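Local coordinates for protein probable starch synthase 4, chloroplastic/amyloplastic (Arabidopsis thaliana, PDB 6GNE) that belongs to the starch synthase family of GT-B-fold glycosyltransferases and binds adenosine-5'-diphosphate and glycan ligands, at residues 48-60 with 107-121. Residues are numbered along the deposited sequence; the frame is centred on the assembly and turned at random.
Sequences IILPKYDCMQYDR and WRGQFYGEQDDFRRF. With GLC (alpha-D-glucopyranose), chain C.
Phe111 is met from two directions at once by residues of a single turn: the sulfur of Cys55 sits over the centre of its ring, while its own edge points at the face of the Tyr53 ring. Cys55 SG lies 3.8 Å from the Phe111 centroid and only 8° off the ring normal, a sulfur-aromatic contact. The Tyr53 pair is T-shaped, with planes at 85° and centroids 4.7 Å apart; Phe111 CD1 stands above the middle of the Tyr53 ring, whose opposite face rests on Pro51 CB. A chi1 of 57° sets SG between the backbone N and the carbonyl carbon of Cys55, and from there it reaches Phe111. The type I turn Tyr53-Met56 thus illustrates how a tight turn can offer three consecutive side chains, an aromatic, an acid and a sulfur, to one neighbouring loop.

Asp54, the acid, supplies the polar part. Its OD2 accepts the backbone N-H of Gly109 (N to OD2 2.9 Å) through its syn lone pair, and OD1 makes a weak second bond to the same N-H. A water joins Asp54 OD1 to Arg108 N and Gln110 O, tying the carboxylate to the loop a second time. Beyond it, Arg120, from the start of the helix, holds the middle of that loop: NH1 bonds Phe111 O at 3.0 Å from above the carbonyl plane and forms a salt bridge with Asp117 OD1, while NE reaches Phe105 O.

At the edge of the Tyr53 ring, the hydroxyl meets Phe121 CE1 at 3.4 Å and is hydrogen-bonded to Ala17 O. Next to Phe111, Tyr112 lays a ring face against a bound alpha-D-glucopyranose as part of the glycan pocket. The contact therefore joins the loop leaving strand 45-51 to the loop leading into helix 117-134, whose Phe124 packs on Pro51, with helix 146-150 touching Tyr112 and Phe121.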
loop_
_atom_site.group_PDB
_atom_site.type_symbol
_atom_site.label_atom_id
_atom_site.label_comp_id
_atom_site.label_asym_id
_atom_site.label_seq_id
_atom_site.Cartn_x
_atom_site.Cartn_y
_atom_site.Cartn_z
ATOM N N ILE A 48 -17.117 2.832 0.401
ATOM C CA ILE A 48 -15.940 3.129 1.199
ATOM C C ILE A 48 -16.216 4.247 2.173
ATOM O O ILE A 48 -16.899 5.185 1.832
ATOM C CB ILE A 48 -14.757 3.432 0.284
ATOM C CG1 ILE A 48 -14.424 2.149 -0.491
ATOM C CG2 ILE A 48 -13.544 3.870 1.101
ATOM C CD1 ILE A 48 -13.714 2.401 -1.780
ATOM N N ILE A 49 -15.706 4.102 3.391
ATOM C CA ILE A 49 -15.812 5.124 4.412
ATOM C C ILE A 49 -14.405 5.589 4.782
ATOM O O ILE A 49 -13.588 4.771 5.171
ATOM C CB ILE A 49 -16.570 4.625 5.652
ATOM C CG1 ILE A 49 -18.007 4.216 5.258
ATOM C CG2 ILE A 49 -16.580 5.693 6.751
ATOM C CD1 ILE A 49 -18.787 3.505 6.355
ATOM N N LEU A 50 -14.158 6.904 4.617
ATOM C CA LEU A 50 -12.884 7.568 4.911
ATOM C C LEU A 50 -13.078 8.729 5.847
ATOM O O LEU A 50 -14.189 9.203 5.997
ATOM C CB LEU A 50 -12.271 8.159 3.627
ATOM C CG LEU A 50 -11.938 7.203 2.494
ATOM C CD1 LEU A 50 -11.435 7.972 1.302
ATOM C CD2 LEU A 50 -10.914 6.179 2.939
ATOM N N PRO A 51 -11.998 9.215 6.457
ATOM C CA PRO A 51 -12.080 10.528 7.045
ATOM C C PRO A 51 -12.088 11.606 5.968
ATOM O O PRO A 51 -11.606 11.390 4.868
ATOM C CB PRO A 51 -10.796 10.639 7.876
ATOM C CG PRO A 51 -10.285 9.244 8.020
ATOM C CD PRO A 51 -10.701 8.584 6.736
ATOM N N LYS A 52 -12.615 12.769 6.315
ATOM C CA LYS A 52 -12.452 13.953 5.504
ATOM C C LYS A 52 -11.213 14.672 6.019
ATOM O O LYS A 52 -11.295 15.520 6.912
ATOM C CB LYS A 52 -13.673 14.869 5.589
ATOM C CG LYS A 52 -13.538 16.148 4.772
ATOM C CD LYS A 52 -14.442 16.195 3.539
ATOM C CE LYS A 52 -14.485 17.578 2.909
ATOM N NZ LYS A 52 -14.464 18.716 3.902
ATOM N N TYR A 53 -10.068 14.336 5.440
ATOM C CA TYR A 53 -8.840 15.062 5.721
ATOM C C TYR A 53 -8.889 16.422 5.031
ATOM O O TYR A 53 -9.442 16.570 3.934
ATOM C CB TYR A 53 -7.627 14.321 5.203
ATOM C CG TYR A 53 -7.403 12.931 5.781
ATOM C CD1 TYR A 53 -6.857 12.746 7.047
ATOM C CD2 TYR A 53 -7.692 11.803 5.021
ATOM C CE1 TYR A 53 -6.628 11.475 7.539
ATOM C CE2 TYR A 53 -7.467 10.529 5.512
ATOM C CZ TYR A 53 -6.943 10.360 6.772
ATOM O OH TYR A 53 -6.716 9.081 7.233
ATOM N N ASP A 54 -8.338 17.423 5.700
ATOM C CA ASP A 54 -8.095 18.723 5.075
ATOM C C ASP A 54 -7.093 18.630 3.904
ATOM O O ASP A 54 -7.168 19.414 2.934
ATOM C CB ASP A 54 -7.607 19.736 6.118
ATOM C CG ASP A 54 -6.352 19.266 6.881
ATOM O OD1 ASP A 54 -5.889 18.082 6.784
ATOM O OD2 ASP A 54 -5.813 20.111 7.608
ATOM N N CYS A 55 -6.164 17.677 3.995
ATOM C CA CYS A 55 -5.112 17.538 3.008
ATOM C C CYS A 55 -5.483 16.560 1.902
ATOM O O CYS A 55 -4.602 16.062 1.203
ATOM C CB CYS A 55 -3.789 17.146 3.704
ATOM S SG CYS A 55 -3.829 15.633 4.707
ATOM N N MET A 56 -6.771 16.269 1.731
ATOM C CA MET A 56 -7.201 15.347 0.676
ATOM C C MET A 56 -7.054 15.966 -0.707
ATOM O O MET A 56 -6.979 17.179 -0.849
ATOM C CB MET A 56 -8.635 14.859 0.921
ATOM C CG MET A 56 -9.769 15.884 0.639
ATOM S SD MET A 56 -11.420 15.294 1.107
ATOM C CE MET A 56 -12.304 15.098 -0.439
ATOM N N GLN A 57 -6.965 15.108 -1.707
ATOM C CA GLN A 57 -6.759 15.517 -3.079
ATOM C C GLN A 57 -8.127 15.597 -3.784
ATOM O O GLN A 57 -8.735 14.581 -4.101
ATOM C CB GLN A 57 -5.825 14.529 -3.768
ATOM C CG GLN A 57 -5.192 15.053 -5.069
ATOM C CD GLN A 57 -4.846 13.937 -6.064
ATOM O OE1 GLN A 57 -3.687 13.515 -6.133
ATOM N NE2 GLN A 57 -5.844 13.441 -6.817
ATOM N N TYR A 58 -8.569 16.819 -4.074
ATOM C CA TYR A 58 -9.916 17.094 -4.528
ATOM C C TYR A 58 -10.255 16.681 -5.950
ATOM O O TYR A 58 -11.435 16.492 -6.257
ATOM C CB TYR A 58 -10.290 18.570 -4.275
ATOM C CG TYR A 58 -10.698 18.762 -2.844
ATOM C CD1 TYR A 58 -11.955 18.329 -2.404
ATOM C CD2 TYR A 58 -9.806 19.280 -1.892
ATOM C CE1 TYR A 58 -12.322 18.433 -1.066
ATOM C CE2 TYR A 58 -10.181 19.425 -0.553
ATOM C CZ TYR A 58 -11.441 18.975 -0.135
ATOM O OH TYR A 58 -11.878 19.079 1.174
ATOM N N ASP A 59 -9.262 16.424 -6.792
ATOM C CA ASP A 59 -9.535 16.583 -8.218
ATOM C C ASP A 59 -10.096 15.389 -8.950
ATOM O O ASP A 59 -10.501 15.537 -10.105
ATOM C CB ASP A 59 -8.370 17.261 -8.967
ATOM C CG ASP A 59 -7.099 16.570 -8.805
ATOM O OD1 ASP A 59 -7.109 15.396 -9.208
ATOM O OD2 ASP A 59 -6.093 17.216 -8.337
ATOM N N ARG A 60 -10.192 14.234 -8.294
ATOM C CA ARG A 60 -10.881 13.094 -8.885
ATOM C C ARG A 60 -12.177 12.787 -8.154
ATOM O O ARG A 60 -12.815 11.773 -8.441
ATOM C CB ARG A 60 -9.948 11.882 -8.918
ATOM C CG ARG A 60 -8.555 12.211 -9.475
ATOM C CD ARG A 60 -8.583 12.560 -10.961
ATOM N NE ARG A 60 -8.643 11.351 -11.815
ATOM C CZ ARG A 60 -8.945 11.327 -13.118
ATOM N NH1 ARG A 60 -9.193 12.448 -13.805
ATOM N NH2 ARG A 60 -8.988 10.158 -13.750
ATOM N N TRP A 107 -7.966 17.806 10.683
ATOM C CA TRP A 107 -7.719 19.171 10.269
ATOM C C TRP A 107 -6.285 19.561 10.655
ATOM O O TRP A 107 -6.044 20.679 11.065
ATOM C CB TRP A 107 -8.727 20.040 11.003
ATOM C CG TRP A 107 -9.678 20.840 10.184
ATOM C CD1 TRP A 107 -9.404 21.602 9.067
ATOM C CD2 TRP A 107 -11.065 21.052 10.491
ATOM N NE1 TRP A 107 -10.550 22.231 8.634
ATOM C CE2 TRP A 107 -11.582 21.928 9.495
ATOM C CE3 TRP A 107 -11.922 20.597 11.520
ATOM C CZ2 TRP A 107 -12.939 22.348 9.491
ATOM C CZ3 TRP A 107 -13.265 21.004 11.511
ATOM C CH2 TRP A 107 -13.761 21.871 10.501
ATOM N N ARG A 108 -5.339 18.637 10.488
ATOM C CA ARG A 108 -3.957 18.778 10.976
ATOM C C ARG A 108 -2.923 18.956 9.863
ATOM O O ARG A 108 -1.723 18.992 10.132
ATOM C CB ARG A 108 -3.563 17.520 11.759
ATOM C CG ARG A 108 -4.532 17.090 12.857
ATOM C CD ARG A 108 -4.612 18.087 13.996
ATOM N NE ARG A 108 -5.448 17.548 15.077
ATOM C CZ ARG A 108 -5.069 16.639 15.991
ATOM N NH1 ARG A 108 -3.839 16.124 15.999
ATOM N NH2 ARG A 108 -5.943 16.226 16.902
ATOM N N GLY A 109 -3.360 19.012 8.612
ATOM C CA GLY A 109 -2.447 19.169 7.487
ATOM C C GLY A 109 -1.750 17.899 7.057
ATOM O O GLY A 109 -0.935 17.932 6.137
ATOM N N GLN A 110 -2.093 16.773 7.685
ATOM C CA GLN A 110 -1.347 15.512 7.537
ATOM C C GLN A 110 -2.294 14.335 7.599
ATOM O O GLN A 110 -3.300 14.391 8.318
ATOM C CB GLN A 110 -0.360 15.317 8.712
ATOM C CG GLN A 110 0.864 16.199 8.737
ATOM C CD GLN A 110 2.092 15.450 8.362
ATOM O OE1 GLN A 110 2.626 15.625 7.257
ATOM N NE2 GLN A 110 2.547 14.577 9.272
ATOM N N PHE A 111 -1.954 13.257 6.908
ATOM C CA PHE A 111 -2.675 12.003 7.077
ATOM C C PHE A 111 -2.311 11.298 8.391
ATOM O O PHE A 111 -3.179 11.017 9.236
ATOM C CB PHE A 111 -2.419 11.082 5.895
ATOM C CG PHE A 111 -2.954 11.617 4.604
ATOM C CD1 PHE A 111 -4.329 11.752 4.424
ATOM C CD2 PHE A 111 -2.105 11.975 3.580
ATOM C CE1 PHE A 111 -4.838 12.242 3.231
ATOM C CE2 PHE A 111 -2.601 12.466 2.378
ATOM C CZ PHE A 111 -3.969 12.615 2.199
ATOM N N TYR A 112 -1.019 11.036 8.557
ATOM C CA TYR A 112 -0.505 10.307 9.715
ATOM C C TYR A 112 0.563 11.117 10.418
ATOM O O TYR A 112 1.067 12.082 9.882
ATOM C CB TYR A 112 0.150 9.003 9.295
ATOM C CG TYR A 112 -0.699 8.049 8.498
ATOM C CD1 TYR A 112 -1.988 7.734 8.902
ATOM C CD2 TYR A 112 -0.183 7.413 7.365
ATOM C CE1 TYR A 112 -2.752 6.826 8.195
ATOM C CE2 TYR A 112 -0.937 6.513 6.640
ATOM C CZ TYR A 112 -2.236 6.212 7.054
ATOM O OH TYR A 112 -3.001 5.300 6.351
ATOM N N GLY A 113 0.883 10.683 11.631
ATOM C CA GLY A 113 2.033 11.172 12.369
ATOM C C GLY A 113 1.764 12.174 13.460
ATOM O O GLY A 113 2.705 12.751 13.989
ATOM N N GLU A 114 0.508 12.370 13.834
ATOM C CA GLU A 114 0.185 13.217 14.973
ATOM C C GLU A 114 0.426 12.440 16.278
ATOM O O GLU A 114 0.361 11.212 16.312
ATOM C CB GLU A 114 -1.272 13.685 14.894
ATOM C CG GLU A 114 -1.615 14.494 13.639
ATOM C CD GLU A 114 -0.965 15.878 13.607
ATOM O OE1 GLU A 114 -1.375 16.735 14.410
ATOM O OE2 GLU A 114 -0.063 16.118 12.772
ATOM N N GLN A 115 0.669 13.183 17.357
ATOM C CA GLN A 115 0.935 12.589 18.666
ATOM C C GLN A 115 -0.280 11.829 19.205
ATOM O O GLN A 115 -0.140 10.851 19.927
ATOM C CB GLN A 115 1.427 13.666 19.673
ATOM C CG GLN A 115 2.300 13.161 20.838
ATOM C CD GLN A 115 3.623 12.439 20.408
ATOM O OE1 GLN A 115 4.099 12.527 19.244
ATOM N NE2 GLN A 115 4.225 11.720 21.367
ATOM N N ASP A 116 -1.475 12.249 18.822
ATOM C CA ASP A 116 -2.701 11.570 19.240
ATOM C C ASP A 116 -3.333 10.703 18.126
ATOM O O ASP A 116 -4.543 10.612 18.048
ATOM C CB ASP A 116 -3.694 12.613 19.801
ATOM C CG ASP A 116 -4.181 13.620 18.748
ATOM O OD1 ASP A 116 -3.493 13.819 17.724
ATOM O OD2 ASP A 116 -5.260 14.213 18.942
ATOM N N ASP A 117 -2.524 10.055 17.282
ATOM C CA ASP A 117 -3.073 9.186 16.201
ATOM C C ASP A 117 -4.074 8.153 16.728
ATOM O O ASP A 117 -5.099 7.896 16.088
ATOM C CB ASP A 117 -1.966 8.457 15.404
ATOM C CG ASP A 117 -1.407 9.277 14.247
ATOM O OD1 ASP A 117 -1.911 10.372 13.929
ATOM O OD2 ASP A 117 -0.463 8.801 13.613
ATOM N N PHE A 118 -3.775 7.577 17.893
ATOM C CA PHE A 118 -4.614 6.552 18.498
ATOM C C PHE A 118 -6.055 7.069 18.681
ATOM O O PHE A 118 -7.039 6.396 18.312
ATOM C CB PHE A 118 -4.016 6.102 19.841
ATOM C CG PHE A 118 -4.647 4.855 20.378
ATOM C CD1 PHE A 118 -5.862 4.902 21.042
ATOM C CD2 PHE A 118 -4.030 3.616 20.190
ATOM C CE1 PHE A 118 -6.455 3.750 21.504
ATOM C CE2 PHE A 118 -4.624 2.448 20.644
ATOM C CZ PHE A 118 -5.838 2.524 21.312
ATOM N N ARG A 119 -6.159 8.268 19.259
ATOM C CA ARG A 119 -7.440 8.889 19.493
ATOM C C ARG A 119 -8.130 9.242 18.166
ATOM O O ARG A 119 -9.321 8.938 17.984
ATOM C CB ARG A 119 -7.285 10.120 20.386
ATOM C CG ARG A 119 -7.001 9.771 21.846
ATOM C CD ARG A 119 -6.539 10.976 22.669
ATOM N NE ARG A 119 -7.467 12.106 22.617
ATOM C CZ ARG A 119 -8.660 12.157 23.219
ATOM N NH1 ARG A 119 -9.404 13.248 23.086
ATOM N NH2 ARG A 119 -9.139 11.130 23.923
ATOM N N ARG A 120 -7.365 9.852 17.255
ATOM C CA ARG A 120 -7.836 10.236 15.927
ATOM C C ARG A 120 -8.523 9.054 15.248
ATOM O O ARG A 120 -9.683 9.143 14.863
ATOM C CB ARG A 120 -6.680 10.730 15.049
ATOM C CG ARG A 120 -6.038 12.050 15.447
ATOM C CD ARG A 120 -4.826 12.381 14.585
ATOM N NE ARG A 120 -5.231 12.796 13.226
ATOM C CZ ARG A 120 -4.565 12.565 12.088
ATOM N NH1 ARG A 120 -3.413 11.890 12.055
ATOM N NH2 ARG A 120 -5.062 13.018 10.939
ATOM N N PHE A 121 -7.844 7.921 15.140
ATOM C CA PHE A 121 -8.396 6.815 14.351
ATOM C C PHE A 121 -9.375 5.883 15.104
ATOM O O PHE A 121 -10.266 5.281 14.492
ATOM C CB PHE A 121 -7.268 6.065 13.639
ATOM C CG PHE A 121 -6.564 6.903 12.592
ATOM C CD1 PHE A 121 -7.178 7.154 11.374
ATOM C CD2 PHE A 121 -5.304 7.453 12.834
ATOM C CE1 PHE A 121 -6.543 7.914 10.407
ATOM C CE2 PHE A 121 -4.668 8.233 11.877
ATOM C CZ PHE A 121 -5.279 8.466 10.659
HETATM C C1 GLC C . 2.543 5.879 10.472
HETATM C C2 GLC C . 1.204 5.144 10.440
HETATM C C3 GLC C . 1.325 3.846 9.645
HETATM C C4 GLC C . 1.780 4.195 8.233
HETATM C C5 GLC C . 3.132 4.888 8.315
HETATM C C6 GLC C . 3.601 5.332 6.935
HETATM O O2 GLC C . 0.755 4.918 11.776
HETATM O O3 GLC C . 0.079 3.162 9.583
HETATM O O4 GLC C . 1.848 3.020 7.429
HETATM O O5 GLC C . 3.038 6.056 9.145
HETATM O O6 GLC C . 4.761 6.161 7.075
HETATM O O HOH W 1 -5.605 15.930 9.106
#